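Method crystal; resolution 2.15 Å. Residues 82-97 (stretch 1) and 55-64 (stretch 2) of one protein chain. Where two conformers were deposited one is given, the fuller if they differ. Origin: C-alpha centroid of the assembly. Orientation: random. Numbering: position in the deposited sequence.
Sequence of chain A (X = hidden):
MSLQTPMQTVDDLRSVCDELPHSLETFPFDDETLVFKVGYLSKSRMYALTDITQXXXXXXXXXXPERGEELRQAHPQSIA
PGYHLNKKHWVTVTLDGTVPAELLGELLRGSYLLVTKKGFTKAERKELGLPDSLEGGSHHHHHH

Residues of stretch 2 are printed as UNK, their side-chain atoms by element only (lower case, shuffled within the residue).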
# COMPACT_ATOMS: atom_id res chain seq x y z
N GLY A 82 -9.89 -6.08 4.68
CA GLY A 82 -9.93 -4.67 4.41
C GLY A 82 -11.16 -3.92 4.90
O GLY A 82 -12.27 -4.20 4.50
N TYR A 83 -10.93 -2.93 5.72
CA TYR A 83 -11.98 -2.10 6.33
C TYR A 83 -12.69 -1.18 5.33
O TYR A 83 -12.09 -0.29 4.77
CB TYR A 83 -11.35 -1.26 7.45
CG TYR A 83 -12.33 -0.39 8.15
CD1 TYR A 83 -13.29 -0.95 8.99
CD2 TYR A 83 -12.33 1.01 7.96
CE1 TYR A 83 -14.23 -0.14 9.63
CE2 TYR A 83 -13.26 1.82 8.60
CZ TYR A 83 -14.21 1.22 9.44
OH TYR A 83 -15.16 2.00 10.06
N HIS A 84 -13.99 -1.41 5.15
CA HIS A 84 -14.78 -0.75 4.10
C HIS A 84 -14.18 -0.94 2.72
O HIS A 84 -14.30 -0.07 1.86
CB HIS A 84 -14.91 0.75 4.36
CG HIS A 84 -15.80 1.09 5.52
ND1 HIS A 84 -16.19 2.39 5.79
CD2 HIS A 84 -16.36 0.32 6.48
CE1 HIS A 84 -16.98 2.39 6.85
NE2 HIS A 84 -17.09 1.15 7.29
N LEU A 85 -13.52 -2.08 2.49
CA LEU A 85 -12.91 -2.32 1.19
C LEU A 85 -13.26 -3.70 0.73
O LEU A 85 -13.77 -4.48 1.49
CB LEU A 85 -11.37 -2.16 1.25
CG LEU A 85 -10.86 -0.79 1.63
CD1 LEU A 85 -9.46 -0.87 2.27
CD2 LEU A 85 -10.95 0.20 0.46
N ASN A 86 -12.92 -4.00 -0.52
CA ASN A 86 -13.12 -5.33 -1.11
C ASN A 86 -12.21 -6.33 -0.42
O ASN A 86 -11.00 -6.35 -0.66
CB ASN A 86 -12.76 -5.26 -2.61
CG ASN A 86 -13.24 -6.46 -3.38
OD1 ASN A 86 -13.36 -7.54 -2.83
ND2 ASN A 86 -13.49 -6.28 -4.70
N LYS A 87 -12.81 -7.19 0.41
CA LYS A 87 -12.02 -8.03 1.29
C LYS A 87 -11.47 -9.26 0.54
O LYS A 87 -10.69 -10.02 1.08
CB LYS A 87 -12.82 -8.39 2.56
CG LYS A 87 -13.07 -7.18 3.48
CD LYS A 87 -14.22 -7.37 4.46
CE LYS A 87 -15.01 -6.08 4.71
NZ LYS A 87 -14.42 -5.16 5.73
N LYS A 88 -11.85 -9.43 -0.72
CA LYS A 88 -11.17 -10.38 -1.58
C LYS A 88 -9.73 -9.90 -1.89
O LYS A 88 -8.85 -10.71 -2.17
CB LYS A 88 -11.94 -10.54 -2.92
CG LYS A 88 -13.24 -11.36 -2.84
CD LYS A 88 -13.93 -11.64 -4.23
CE LYS A 88 -14.24 -10.33 -5.04
NZ LYS A 88 -15.14 -9.40 -4.31
N HIS A 89 -9.49 -8.57 -1.88
CA HIS A 89 -8.21 -8.02 -2.37
C HIS A 89 -7.45 -7.12 -1.42
O HIS A 89 -6.25 -6.92 -1.58
CB HIS A 89 -8.45 -7.30 -3.69
CG HIS A 89 -9.03 -8.19 -4.75
ND1 HIS A 89 -8.28 -9.11 -5.43
CD2 HIS A 89 -10.30 -8.34 -5.20
CE1 HIS A 89 -9.04 -9.76 -6.29
NE2 HIS A 89 -10.27 -9.31 -6.18
N TRP A 90 -8.14 -6.62 -0.41
CA TRP A 90 -7.55 -5.66 0.59
C TRP A 90 -7.46 -6.21 2.02
O TRP A 90 -8.38 -6.85 2.52
CB TRP A 90 -8.40 -4.43 0.69
CG TRP A 90 -8.42 -3.57 -0.49
CD1 TRP A 90 -9.21 -3.71 -1.55
CD2 TRP A 90 -7.63 -2.40 -0.73
NE1 TRP A 90 -9.01 -2.70 -2.44
CE2 TRP A 90 -8.04 -1.87 -1.97
CE3 TRP A 90 -6.60 -1.75 -0.03
CZ2 TRP A 90 -7.44 -0.75 -2.55
CZ3 TRP A 90 -6.02 -0.60 -0.60
CH2 TRP A 90 -6.43 -0.13 -1.85
N VAL A 91 -6.35 -5.94 2.67
CA VAL A 91 -6.22 -6.18 4.11
C VAL A 91 -5.90 -4.85 4.79
O VAL A 91 -5.46 -3.91 4.12
CB VAL A 91 -5.09 -7.19 4.45
CG1 VAL A 91 -5.46 -8.65 3.95
CG2 VAL A 91 -3.69 -6.70 3.91
N THR A 92 -6.10 -4.79 6.10
CA THR A 92 -5.81 -3.60 6.91
C THR A 92 -4.84 -4.07 8.02
O THR A 92 -5.10 -5.04 8.73
CB THR A 92 -7.17 -2.93 7.46
OG1 THR A 92 -7.92 -2.41 6.36
CG2 THR A 92 -6.92 -1.80 8.46
N VAL A 93 -3.68 -3.43 8.08
CA VAL A 93 -2.60 -3.73 9.00
C VAL A 93 -2.45 -2.62 10.03
O VAL A 93 -2.32 -1.42 9.66
CB VAL A 93 -1.23 -3.83 8.29
CG1 VAL A 93 -0.20 -4.36 9.22
CG2 VAL A 93 -1.35 -4.74 7.11
N THR A 94 -2.47 -3.03 11.31
CA THR A 94 -2.23 -2.07 12.39
C THR A 94 -0.74 -1.75 12.47
O THR A 94 0.09 -2.65 12.62
CB THR A 94 -2.75 -2.65 13.73
OG1 THR A 94 -4.06 -3.18 13.52
CG2 THR A 94 -2.81 -1.57 14.83
N LEU A 95 -0.38 -0.48 12.35
CA LEU A 95 1.03 -0.07 12.41
C LEU A 95 1.49 0.25 13.86
O LEU A 95 1.79 1.40 14.24
CB LEU A 95 1.27 1.12 11.50
CG LEU A 95 0.86 0.96 10.03
CD1 LEU A 95 1.30 2.24 9.33
CD2 LEU A 95 1.46 -0.27 9.37
N ASP A 96 1.55 -0.81 14.65
CA ASP A 96 1.93 -0.71 16.06
C ASP A 96 3.22 -1.44 16.36
O ASP A 96 3.54 -1.63 17.52
CB ASP A 96 0.82 -1.26 16.96
CG ASP A 96 0.45 -2.67 16.65
OD1 ASP A 96 1.06 -3.31 15.75
OD2 ASP A 96 -0.48 -3.17 17.32
N GLY A 97 3.94 -1.87 15.33
CA GLY A 97 5.21 -2.52 15.57
C GLY A 97 5.14 -4.03 15.70
O GLY A 97 6.18 -4.68 15.84
N UNK A 55 -4.17 6.65 16.13
CA UNK A 55 -2.89 6.19 16.67
C UNK A 55 -3.17 4.92 17.50
O UNK A 55 -3.89 4.99 18.47
c UNK A 55 -2.32 7.32 17.52
c UNK A 55 -0.96 7.01 18.15
o UNK A 55 -0.55 7.87 18.96
o UNK A 55 -0.32 5.95 17.92
N UNK A 56 -2.65 3.75 17.10
CA UNK A 56 -1.79 3.54 15.94
C UNK A 56 -2.56 3.62 14.60
O UNK A 56 -3.82 3.39 14.51
c UNK A 56 -2.89 2.49 17.82
c UNK A 56 -2.26 1.41 16.89
c UNK A 56 -1.20 2.12 16.18
N UNK A 57 -1.80 3.97 13.58
CA UNK A 57 -2.34 3.99 12.26
C UNK A 57 -2.81 2.58 11.85
O UNK A 57 -2.33 1.54 12.34
c UNK A 57 -1.29 4.52 11.27
c UNK A 57 0.32 6.22 10.31
c UNK A 57 -1.95 6.99 11.08
c UNK A 57 -0.83 5.98 11.36
N UNK A 58 -3.79 2.58 10.95
CA UNK A 58 -4.17 1.37 10.24
C UNK A 58 -3.99 1.57 8.75
O UNK A 58 -4.52 2.51 8.15
n UNK A 58 -6.49 -1.03 16.14
c UNK A 58 -6.68 -0.02 12.62
c UNK A 58 -5.61 0.95 10.57
n UNK A 58 -6.41 -0.08 14.06
c UNK A 58 -6.77 -1.08 14.84
n UNK A 58 -7.44 -2.12 14.33
c UNK A 58 -5.89 1.11 12.04
N UNK A 59 -3.21 0.65 8.18
CA UNK A 59 -2.81 0.72 6.83
C UNK A 59 -3.54 -0.35 6.00
O UNK A 59 -3.37 -1.56 6.22
c UNK A 59 -1.05 1.96 4.72
c UNK A 59 -0.74 0.62 5.33
c UNK A 59 0.77 0.29 5.26
c UNK A 59 -1.29 0.55 6.76
N UNK A 60 -4.33 0.14 5.06
CA UNK A 60 -5.02 -0.72 4.10
C UNK A 60 -4.24 -0.79 2.79
O UNK A 60 -3.85 0.23 2.25
o UNK A 60 -7.29 -0.44 5.02
c UNK A 60 -6.46 -0.24 3.87
N UNK A 61 -4.11 -1.99 2.27
CA UNK A 61 -3.33 -2.25 1.08
C UNK A 61 -3.84 -3.49 0.35
O UNK A 61 -4.58 -4.29 0.91
c UNK A 61 0.03 -2.94 3.03
c UNK A 61 -1.83 -2.35 1.43
c UNK A 61 -1.33 -3.37 2.47
c UNK A 61 -1.23 -4.76 1.92
N UNK A 62 -3.44 -3.63 -0.92
CA UNK A 62 -3.88 -4.72 -1.78
C UNK A 62 -2.88 -5.82 -1.77
O UNK A 62 -1.65 -5.57 -1.77
n UNK A 62 -7.63 -3.91 -6.17
c UNK A 62 -5.76 -3.08 -4.78
c UNK A 62 -6.80 -4.17 -4.95
c UNK A 62 -5.00 -3.09 -3.43
c UNK A 62 -4.08 -4.28 -3.25
N UNK A 63 -3.40 -7.04 -1.80
CA UNK A 63 -2.59 -8.27 -1.69
C UNK A 63 -3.20 -9.34 -2.55
O UNK A 63 -4.39 -9.35 -2.75
c UNK A 63 -3.95 -9.11 0.30
c UNK A 63 -1.75 -8.00 0.71
c UNK A 63 -2.54 -8.86 -0.24
N UNK A 64 -2.38 -10.24 -3.08
CA UNK A 64 -2.90 -11.43 -3.76
C UNK A 64 -3.77 -12.22 -2.74
O UNK A 64 -3.38 -12.33 -1.62
o UNK A 64 -2.71 -13.91 -5.61
o UNK A 64 -1.74 -14.54 -3.75
c UNK A 64 -2.09 -13.67 -4.56
c UNK A 64 -1.71 -12.25 -4.24
O HOH W 1 1.08 3.96 13.89
O HOH W 2 -5.38 -8.83 -5.02

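Position 55 carries two carbons, the second bearing two oxygens, and touches nothing on stretch 1. A carboxylate on so short a stem is aspartate, Asp55, and its exposure suits the charge.

At position 56 three carbons close a ring onto the backbone nitrogen, and a ring carbon lies 3.7 Å from Thr94 CG2. This is Pro56; the peptide bond before it is cis. Its nitrogen carries no hydrogen and so cannot donate a hydrogen bond.

At position 57 four carbons fork at the second; CB lies 4.0 Å from Leu95 CD1, an apolar contact in a buried place. This is Leu57. Its backbone O accepts a hydrogen bond from Leu95 N at 2.8 Å, while a water bridges Leu57 N and Leu95 O.

Position 58 has three carbons, a nitrogen, then a carbon with two more nitrogens. CB packs on Thr92, 3.7 Å from its CG2, while the planar end reaches Thr94, whose OG1 sits over one face. This is Arg58, its charge left exposed.

Position 59 again shows four carbons forked at the second; CB is 3.9 Å from Leu95 CD2. This is Leu59, on the sheet face shared with Val93, where a buried apolar chain fits.

Position 60 has one carbon and one oxygen. The oxygen forms a very short hydrogen bond, 2.5 Å, with Thr92 OG1, and Leu85 CD1 approaches CB to 3.5 Å. This is Ser60: in a buried place, its hydroxyl finds a polar partner.

At position 61, another four-carbon fork, a terminal carbon meets Val91 CG2 at 3.7 Å. This is Leu61, a buried apolar chain on the face with Val91.

Position 62 has four carbons in a row ending in nitrogen; the second stands over the Trp90 six-membered ring, 3.5 Å from the centroid. This is Lys62, its aliphatic part making a CH-pi contact.

At position 63 one carbon carries two more, one of them 4.0 Å from Val91 CG2. This is Val63, compact, branched and buried. Its N donates to His89 O at 2.9 Å.

Position 64 repeats the two-carbon carboxylate: Asp64. It lies beyond the contact and caps the helix that follows.

The contact is an antiparallel strand pair. Reciprocal hydrogen bonds join Val93 to Leu59 (N to O 2.7 Å each way) and Val91 to Leu61 (N to O 3.0 Å each way). Side chains alternate: Val91 and Val93 with Leu61 and Leu59 form an apolar face, while Trp90, Thr92 and Thr94 meet Lys62, Ser60 and Arg58 on the other.

Stretch 2 55-64: DPLRLSLKVD
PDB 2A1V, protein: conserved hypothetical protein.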